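Local coordinates for protein toll-like receptor 6, Variable lymphocyte receptor B (Mus musculus, PDB 3A79) that probably recognises microbial lipopeptides in partnership with another Toll-like receptor, here as an extracellular leucine-rich-repeat domain fused to a lymphocyte-receptor end, at residues 88-93 with 112-117; 134-139 with 161-166; 467-472 with 490-495. All blocks are in the same frame, centred on the assembly; numbering follows the deposited sequence.

Contact 1 (88-93 with 112-117); sequences IRSLDF and LQNISC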
# COMPACT_ATOMS: atom_id res chain seq x y z
N ILE B 88 -36.57 -8.73 33.76
CA ILE B 88 -37.02 -9.56 34.88
C ILE B 88 -36.31 -9.18 36.18
O ILE B 88 -35.08 -9.08 36.22
CB ILE B 88 -36.75 -11.04 34.61
CG1 ILE B 88 -37.34 -11.44 33.27
CG2 ILE B 88 -37.32 -11.90 35.72
CD1 ILE B 88 -36.96 -12.83 32.85
N ARG B 89 -37.10 -8.98 37.24
CA ARG B 89 -36.54 -8.57 38.53
C ARG B 89 -36.37 -9.75 39.48
O ARG B 89 -35.32 -9.92 40.08
CB ARG B 89 -37.38 -7.46 39.17
CG ARG B 89 -37.09 -6.10 38.56
CD ARG B 89 -37.91 -4.98 39.17
NE ARG B 89 -37.65 -3.73 38.45
CZ ARG B 89 -38.52 -3.14 37.63
NH1 ARG B 89 -39.72 -3.67 37.43
NH2 ARG B 89 -38.19 -2.01 37.01
N SER B 90 -37.40 -10.58 39.59
CA SER B 90 -37.30 -11.80 40.36
C SER B 90 -37.36 -13.02 39.44
O SER B 90 -37.98 -12.97 38.37
CB SER B 90 -38.42 -11.86 41.38
OG SER B 90 -38.09 -12.75 42.43
N LEU B 91 -36.72 -14.11 39.85
CA LEU B 91 -36.80 -15.36 39.10
C LEU B 91 -37.04 -16.53 40.04
O LEU B 91 -36.17 -16.90 40.82
CB LEU B 91 -35.53 -15.60 38.29
CG LEU B 91 -35.73 -16.39 37.00
CD1 LEU B 91 -34.50 -17.24 36.70
CD2 LEU B 91 -36.98 -17.26 37.10
N ASP B 92 -38.23 -17.12 39.96
CA ASP B 92 -38.58 -18.27 40.77
C ASP B 92 -38.29 -19.57 40.01
O ASP B 92 -38.98 -19.89 39.05
CB ASP B 92 -40.04 -18.18 41.19
CG ASP B 92 -40.45 -19.26 42.19
OD1 ASP B 92 -39.68 -20.22 42.40
OD2 ASP B 92 -41.56 -19.15 42.75
N PHE B 93 -37.27 -20.32 40.43
CA PHE B 93 -36.88 -21.55 39.74
C PHE B 93 -37.92 -22.67 39.79
O PHE B 93 -37.72 -23.71 39.17
CB PHE B 93 -35.55 -22.10 40.27
CG PHE B 93 -34.35 -21.36 39.79
CD1 PHE B 93 -33.46 -20.80 40.68
CD2 PHE B 93 -34.11 -21.22 38.44
CE1 PHE B 93 -32.35 -20.11 40.23
CE2 PHE B 93 -33.00 -20.52 37.99
CZ PHE B 93 -32.11 -19.97 38.89
N LEU B 112 -32.29 -8.80 37.63
CA LEU B 112 -32.45 -9.74 38.72
C LEU B 112 -31.84 -9.24 40.03
O LEU B 112 -30.82 -8.55 40.03
CB LEU B 112 -31.85 -11.09 38.33
CG LEU B 112 -32.59 -11.88 37.26
CD1 LEU B 112 -31.84 -13.18 36.95
CD2 LEU B 112 -34.00 -12.16 37.72
N GLN B 113 -32.46 -9.60 41.15
CA GLN B 113 -31.96 -9.26 42.47
C GLN B 113 -32.35 -10.33 43.50
O GLN B 113 -31.68 -10.49 44.52
CB GLN B 113 -32.46 -7.88 42.89
CG GLN B 113 -33.97 -7.78 43.03
CD GLN B 113 -34.45 -6.36 43.27
OE1 GLN B 113 -33.70 -5.40 43.05
NE2 GLN B 113 -35.71 -6.21 43.71
N ASN B 114 -33.44 -11.06 43.23
CA ASN B 114 -33.86 -12.19 44.05
C ASN B 114 -33.96 -13.44 43.16
O ASN B 114 -34.17 -13.33 41.96
CB ASN B 114 -35.20 -11.88 44.75
CG ASN B 114 -35.49 -12.80 45.97
OD1 ASN B 114 -34.62 -13.52 46.46
ND2 ASN B 114 -36.74 -12.77 46.45
N ILE B 115 -33.80 -14.62 43.76
CA ILE B 115 -33.72 -15.88 43.01
C ILE B 115 -34.04 -17.10 43.90
O ILE B 115 -33.49 -17.24 45.00
CB ILE B 115 -32.30 -16.04 42.39
CG1 ILE B 115 -32.24 -15.43 41.01
CG2 ILE B 115 -31.90 -17.48 42.26
CD1 ILE B 115 -31.07 -15.96 40.24
N SER B 116 -34.92 -17.98 43.45
CA SER B 116 -35.15 -19.24 44.17
C SER B 116 -33.80 -19.90 44.44
O SER B 116 -32.91 -19.83 43.60
CB SER B 116 -36.06 -20.19 43.38
OG SER B 116 -36.04 -21.51 43.92
N CYS B 117 -33.66 -20.53 45.59
CA CYS B 117 -32.37 -21.12 45.96
C CYS B 117 -32.07 -22.43 45.23
O CYS B 117 -30.91 -22.85 45.15
CB CYS B 117 -32.25 -21.29 47.48
SG CYS B 117 -31.45 -19.91 48.38
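Leu91 and Ile115 pair as neighbours in a two-stranded parallel sheet, formed by 90-91 and 114-115 where successive turns of the Toll-like receptor 6 leucine-rich-repeat solenoid run side by side, apart from the long parallel array to which strands 80-82 and 104-106 belong. Both the N-H and the C=O of Leu91 face the neighbouring strand and bond to the residues flanking Ile115, as in a parallel pair. Its N-H gives a weak bond to Asn114 O (3.4 Å), while its O accepts a straighter one from Ser116 N (3.1 Å, 164° at the hydrogen). Two residues earlier, Gln113 N binds Arg89 O at 3.1 Å.

Side chains then sort by face. Leu91 and Ile115 share the face directed into the solenoid; Leu91 is buried there and Ile115 less so, resting on Leu128 and Phe133. Ile88 and Leu112, each two residues after a repeat asparagine (Asn110 for Leu112), lie side by side and point the same way, with Ile88 CG2 3.9 Å from Leu112 CD2. Leu112 CD2 also reaches Leu91 CB (3.8 Å). On the other face sit polar Ser90 and Asn114, with Ser90 OG 3.8 Å from Asn114 CB. In Phe93, chi1 (-76°) sets CG beside the backbone N. The ring's CE1 lies 3.4 Å from Ile115 CG2, and its edge meets Ser116 O. Asp92 OD1 is hydrogen-bonded to His94 N, just beyond the segment. Backbone bonds thus set the register of the two turns, with apolar side chains meeting on the Leu91 and Ile115 face and polar ones on the Ser90 and Asn114 face.

Contact 2 (134-139 with 161-166); sequences DVLPVC and LDLLPV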
# COMPACT_ATOMS: atom_id res chain seq x y z
N ASP B 134 -27.03 -7.97 44.72
CA ASP B 134 -26.23 -7.43 45.80
C ASP B 134 -25.05 -8.36 46.01
O ASP B 134 -23.89 -7.99 45.79
CB ASP B 134 -27.09 -7.36 47.08
CG ASP B 134 -26.65 -6.26 48.03
OD1 ASP B 134 -27.34 -6.06 49.06
OD2 ASP B 134 -25.64 -5.59 47.76
N VAL B 135 -25.34 -9.59 46.42
CA VAL B 135 -24.30 -10.58 46.65
C VAL B 135 -24.53 -11.85 45.82
O VAL B 135 -25.67 -12.25 45.58
CB VAL B 135 -24.18 -10.93 48.15
CG1 VAL B 135 -25.04 -12.14 48.50
CG2 VAL B 135 -22.72 -11.18 48.51
N LEU B 136 -23.44 -12.46 45.37
CA LEU B 136 -23.48 -13.72 44.61
C LEU B 136 -24.63 -14.66 45.03
O LEU B 136 -24.61 -15.19 46.13
CB LEU B 136 -22.14 -14.43 44.77
CG LEU B 136 -21.16 -14.48 43.59
CD1 LEU B 136 -21.52 -13.48 42.49
CD2 LEU B 136 -19.71 -14.34 44.07
N PRO B 137 -25.61 -14.89 44.13
CA PRO B 137 -26.86 -15.63 44.39
C PRO B 137 -26.71 -17.15 44.50
O PRO B 137 -27.73 -17.84 44.48
CB PRO B 137 -27.71 -15.32 43.15
CG PRO B 137 -26.93 -14.35 42.34
CD PRO B 137 -25.51 -14.51 42.71
N VAL B 138 -25.49 -17.66 44.59
CA VAL B 138 -25.25 -19.09 44.69
C VAL B 138 -25.63 -19.62 46.07
O VAL B 138 -24.89 -19.41 47.03
CB VAL B 138 -23.77 -19.41 44.47
CG1 VAL B 138 -23.51 -20.91 44.60
CG2 VAL B 138 -23.33 -18.89 43.11
N CYS B 139 -26.78 -20.29 46.16
CA CYS B 139 -27.22 -20.88 47.43
C CYS B 139 -26.62 -22.27 47.62
O CYS B 139 -26.01 -22.82 46.71
CB CYS B 139 -28.75 -20.99 47.50
SG CYS B 139 -29.74 -19.49 47.33
N LEU B 161 -16.06 -17.24 50.74
CA LEU B 161 -16.73 -18.52 50.63
C LEU B 161 -17.97 -18.54 49.74
O LEU B 161 -18.68 -19.54 49.71
CB LEU B 161 -17.10 -19.01 52.02
CG LEU B 161 -15.96 -19.60 52.84
CD1 LEU B 161 -16.53 -20.37 54.00
CD2 LEU B 161 -15.13 -20.50 51.96
N ASP B 162 -18.23 -17.46 49.01
CA ASP B 162 -19.51 -17.32 48.31
C ASP B 162 -19.81 -18.44 47.31
O ASP B 162 -20.95 -18.87 47.19
CB ASP B 162 -19.66 -15.93 47.67
CG ASP B 162 -20.11 -14.86 48.67
OD1 ASP B 162 -20.36 -15.18 49.86
OD2 ASP B 162 -20.21 -13.68 48.27
N LEU B 163 -18.79 -18.92 46.60
CA LEU B 163 -18.99 -19.96 45.59
C LEU B 163 -18.70 -21.38 46.10
O LEU B 163 -18.33 -22.27 45.32
CB LEU B 163 -18.15 -19.67 44.34
CG LEU B 163 -18.50 -18.37 43.63
CD1 LEU B 163 -17.51 -18.05 42.51
CD2 LEU B 163 -19.92 -18.49 43.11
N LEU B 164 -18.86 -21.60 47.40
CA LEU B 164 -18.52 -22.89 48.00
C LEU B 164 -19.46 -24.01 47.53
O LEU B 164 -19.02 -25.12 47.25
CB LEU B 164 -18.52 -22.79 49.53
CG LEU B 164 -17.32 -23.43 50.24
CD1 LEU B 164 -17.70 -24.06 51.58
CD2 LEU B 164 -16.67 -24.46 49.33
N PRO B 165 -20.77 -23.73 47.45
CA PRO B 165 -21.69 -24.77 46.99
C PRO B 165 -21.38 -25.34 45.60
O PRO B 165 -21.75 -26.48 45.33
CB PRO B 165 -23.04 -24.05 47.01
CG PRO B 165 -22.88 -23.02 48.09
CD PRO B 165 -21.48 -22.54 47.96
N VAL B 166 -20.72 -24.58 44.72
CA VAL B 166 -20.39 -25.14 43.41
C VAL B 166 -18.92 -25.57 43.24
O VAL B 166 -18.45 -25.79 42.12
CB VAL B 166 -20.87 -24.23 42.23
CG1 VAL B 166 -22.38 -24.03 42.28
CG2 VAL B 166 -20.14 -22.88 42.21
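Val138 is the residue of 134-139 most enclosed by the facing loop, and its two methyls divide the work. CG1, anti to the backbone N (chi1 179°), reaches Pro165 CB and Val166 CG1, each 4.0 Å away. CG2, on the other branch, meets Leu163 CD2, the two side chains crossing at about a right angle. A beta-branched residue suits this spot because it can fill two directions at once from a short stem.

Asp162 approaches from the opposite segment, at the second position of a type I turn from Leu161 to Leu164 that closes through Leu164 N and Leu161 O (3.1 Å). Its CB lies 3.9 Å from Leu136 CD2, and its OD2 is 3.6 Å from Val135 CG2, so the aspartate meets this loop through its methylene and one carboxylate oxygen, against apolar carbons; OD1 has a long, weak ion pair with Arg159. These are the irregular loops that follow strands 125-127 and 150-154 in consecutive turns of the Toll-like receptor 6 leucine-rich-repeat solenoid, and the disulfide from Cys139 to Cys117 ties the first of them to the turn before.

Leu136, the third large contributor, points toward the other segment and sets its CG 4.2 Å from Leu163 CD2. Leu153 of strand 150-154 touches Leu136, Val138 and Leu163 alike, while Leu191 reaches both Leu136 and Asp162. At the far end Pro165 CB lies beside Cys139 O.

Contact 3 (467-472 with 490-495); sequences KDVTHL and DGVFDR
Val492 and Thr470 carry this surface contact between loops of adjacent leucine-rich-repeat turns, which follow strands 454-456 and 477-479. The first loop belongs to the Toll-like receptor 6 part and the second to the hagfish variable lymphocyte receptor part, so the meeting is a product of the engineered fusion and not a natural interface.

Along 490-495, Gly491 comes first to touch the other loop. Its backbone angles (phi 107°) would jam a CB against the preceding carbonyl, which calls for glycine, and its O lies 3.9 Å from Thr470 CG2. Val492 follows, buried, with CG1 lodged against Val469 CB (3.9 Å) and CG2 (4.0 Å); two branched aliphatic residues meet here obliquely, and Tyr518 of helix 513-525 touches the same valine. Phe493 turns away from the receptor loop toward that C-terminal cap, where its ring meets Trp522 with the planes at about 45°. Asp494 is bonded there too: at the surface, its carboxylate oxygen OD1 can accept a bond from Tyr518 OH. Arg495 closes the turn: its N binds Val492 O at 2.9 Å, and its CB faces the threonine, while the chain bends at CD (chi2 76°) and the guanidinium lies away from the other loop. Thr470 CG2, anti to its own carbonyl carbon, crosses over to lie 3.5 Å from Arg495 CB and 3.4 Å from Val492 O.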
# COMPACT_ATOMS: atom_id res chain seq x y z
N LYS B 467 11.39 -18.64 -19.55
CA LYS B 467 11.86 -20.02 -19.72
C LYS B 467 12.63 -20.51 -18.49
O LYS B 467 13.62 -21.24 -18.61
CB LYS B 467 12.74 -20.13 -20.97
CG LYS B 467 13.77 -19.01 -21.13
CD LYS B 467 13.11 -17.70 -21.56
CE LYS B 467 14.07 -16.52 -21.50
NZ LYS B 467 13.35 -15.22 -21.56
N ASP B 468 12.18 -20.09 -17.31
CA ASP B 468 12.81 -20.46 -16.05
C ASP B 468 11.88 -21.28 -15.16
O ASP B 468 12.18 -21.51 -13.99
CB ASP B 468 13.27 -19.21 -15.29
CG ASP B 468 14.61 -18.70 -15.75
OD1 ASP B 468 15.39 -19.50 -16.31
OD2 ASP B 468 14.90 -17.50 -15.55
N VAL B 469 10.74 -21.70 -15.72
CA VAL B 469 9.74 -22.44 -14.95
C VAL B 469 10.11 -23.92 -14.79
O VAL B 469 9.43 -24.68 -14.10
CB VAL B 469 8.33 -22.35 -15.60
CG1 VAL B 469 7.24 -22.53 -14.55
CG2 VAL B 469 8.16 -21.02 -16.34
N THR B 470 11.21 -24.32 -15.44
CA THR B 470 11.67 -25.70 -15.36
C THR B 470 13.05 -25.82 -14.68
O THR B 470 13.58 -26.93 -14.53
CB THR B 470 11.72 -26.36 -16.76
OG1 THR B 470 12.44 -25.52 -17.67
CG2 THR B 470 10.31 -26.59 -17.29
N HIS B 471 13.61 -24.69 -14.28
CA HIS B 471 14.86 -24.67 -13.52
C HIS B 471 14.54 -24.69 -12.03
O HIS B 471 15.38 -24.40 -11.18
CB HIS B 471 15.71 -23.43 -13.87
CG HIS B 471 16.10 -23.36 -15.32
ND1 HIS B 471 15.41 -22.59 -16.24
CD2 HIS B 471 17.10 -23.95 -16.01
CE1 HIS B 471 15.97 -22.72 -17.43
NE2 HIS B 471 17.00 -23.54 -17.32
N LEU B 472 13.29 -25.04 -11.73
CA LEU B 472 12.76 -25.05 -10.37
C LEU B 472 11.76 -26.20 -10.24
O LEU B 472 10.54 -25.99 -10.21
CB LEU B 472 12.12 -23.70 -10.08
CG LEU B 472 13.12 -22.55 -10.30
CD1 LEU B 472 12.45 -21.22 -10.61
CD2 LEU B 472 14.10 -22.43 -9.12
N ASP B 490 5.46 -23.69 -24.76
CA ASP B 490 5.37 -25.14 -24.94
C ASP B 490 6.54 -25.86 -24.27
O ASP B 490 7.70 -25.62 -24.62
CB ASP B 490 5.34 -25.49 -26.44
CG ASP B 490 4.13 -24.90 -27.17
OD1 ASP B 490 3.00 -24.99 -26.65
OD2 ASP B 490 4.32 -24.35 -28.28
N GLY B 491 6.24 -26.73 -23.31
CA GLY B 491 7.25 -27.56 -22.68
C GLY B 491 7.64 -27.20 -21.24
O GLY B 491 8.78 -27.44 -20.83
N VAL B 492 6.70 -26.64 -20.49
CA VAL B 492 6.95 -26.30 -19.08
C VAL B 492 6.50 -27.40 -18.13
O VAL B 492 7.33 -28.13 -17.59
CB VAL B 492 6.26 -24.98 -18.68
CG1 VAL B 492 7.16 -23.79 -18.99
CG2 VAL B 492 4.90 -24.86 -19.36
N PHE B 493 5.19 -27.50 -17.93
CA PHE B 493 4.60 -28.52 -17.07
C PHE B 493 5.12 -29.94 -17.31
O PHE B 493 4.69 -30.89 -16.64
CB PHE B 493 3.08 -28.54 -17.24
CG PHE B 493 2.44 -27.20 -17.12
CD1 PHE B 493 2.08 -26.48 -18.24
CD2 PHE B 493 2.19 -26.65 -15.87
CE1 PHE B 493 1.48 -25.24 -18.13
CE2 PHE B 493 1.59 -25.41 -15.75
CZ PHE B 493 1.23 -24.71 -16.88
N ASP B 494 6.03 -30.08 -18.27
CA ASP B 494 6.67 -31.36 -18.54
C ASP B 494 7.69 -31.67 -17.46
O ASP B 494 7.68 -32.75 -16.87
CB ASP B 494 7.38 -31.36 -19.91
CG ASP B 494 6.48 -30.89 -21.04
OD1 ASP B 494 5.24 -30.95 -20.90
OD2 ASP B 494 7.03 -30.48 -22.08
N ARG B 495 8.57 -30.70 -17.20
CA ARG B 495 9.66 -30.89 -16.24
C ARG B 495 9.19 -30.73 -14.78
O ARG B 495 9.91 -31.07 -13.84
CB ARG B 495 10.83 -29.95 -16.55
CG ARG B 495 12.22 -30.59 -16.36
CD ARG B 495 12.56 -31.53 -17.51
NE ARG B 495 13.70 -32.40 -17.24
CZ ARG B 495 14.17 -33.32 -18.09
NH1 ARG B 495 13.59 -33.47 -19.28
NH2 ARG B 495 15.21 -34.07 -17.76

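Contacts 1, 2 and 3 follow one another along the chain, each closing before the next opens, and all join loops or short strands from neighbouring turns of one leucine-rich-repeat solenoid. Contacts 1 and 2 are close, their centres about 14 Å apart, and the Cys117–Cys139 disulfide links them covalently (SG to SG 2.0 Å) near the amino-terminal end. Contact 3 lies on the other side of the chain's centre, with its centre about 74 Å from that of contact 1 and 72 Å from that of contact 2. Natural receptor turns are joined at one end and receptor to lymphocyte-receptor repeats at the other, consistent with the shared repeat geometry allowing the solenoid to continue across the fusion.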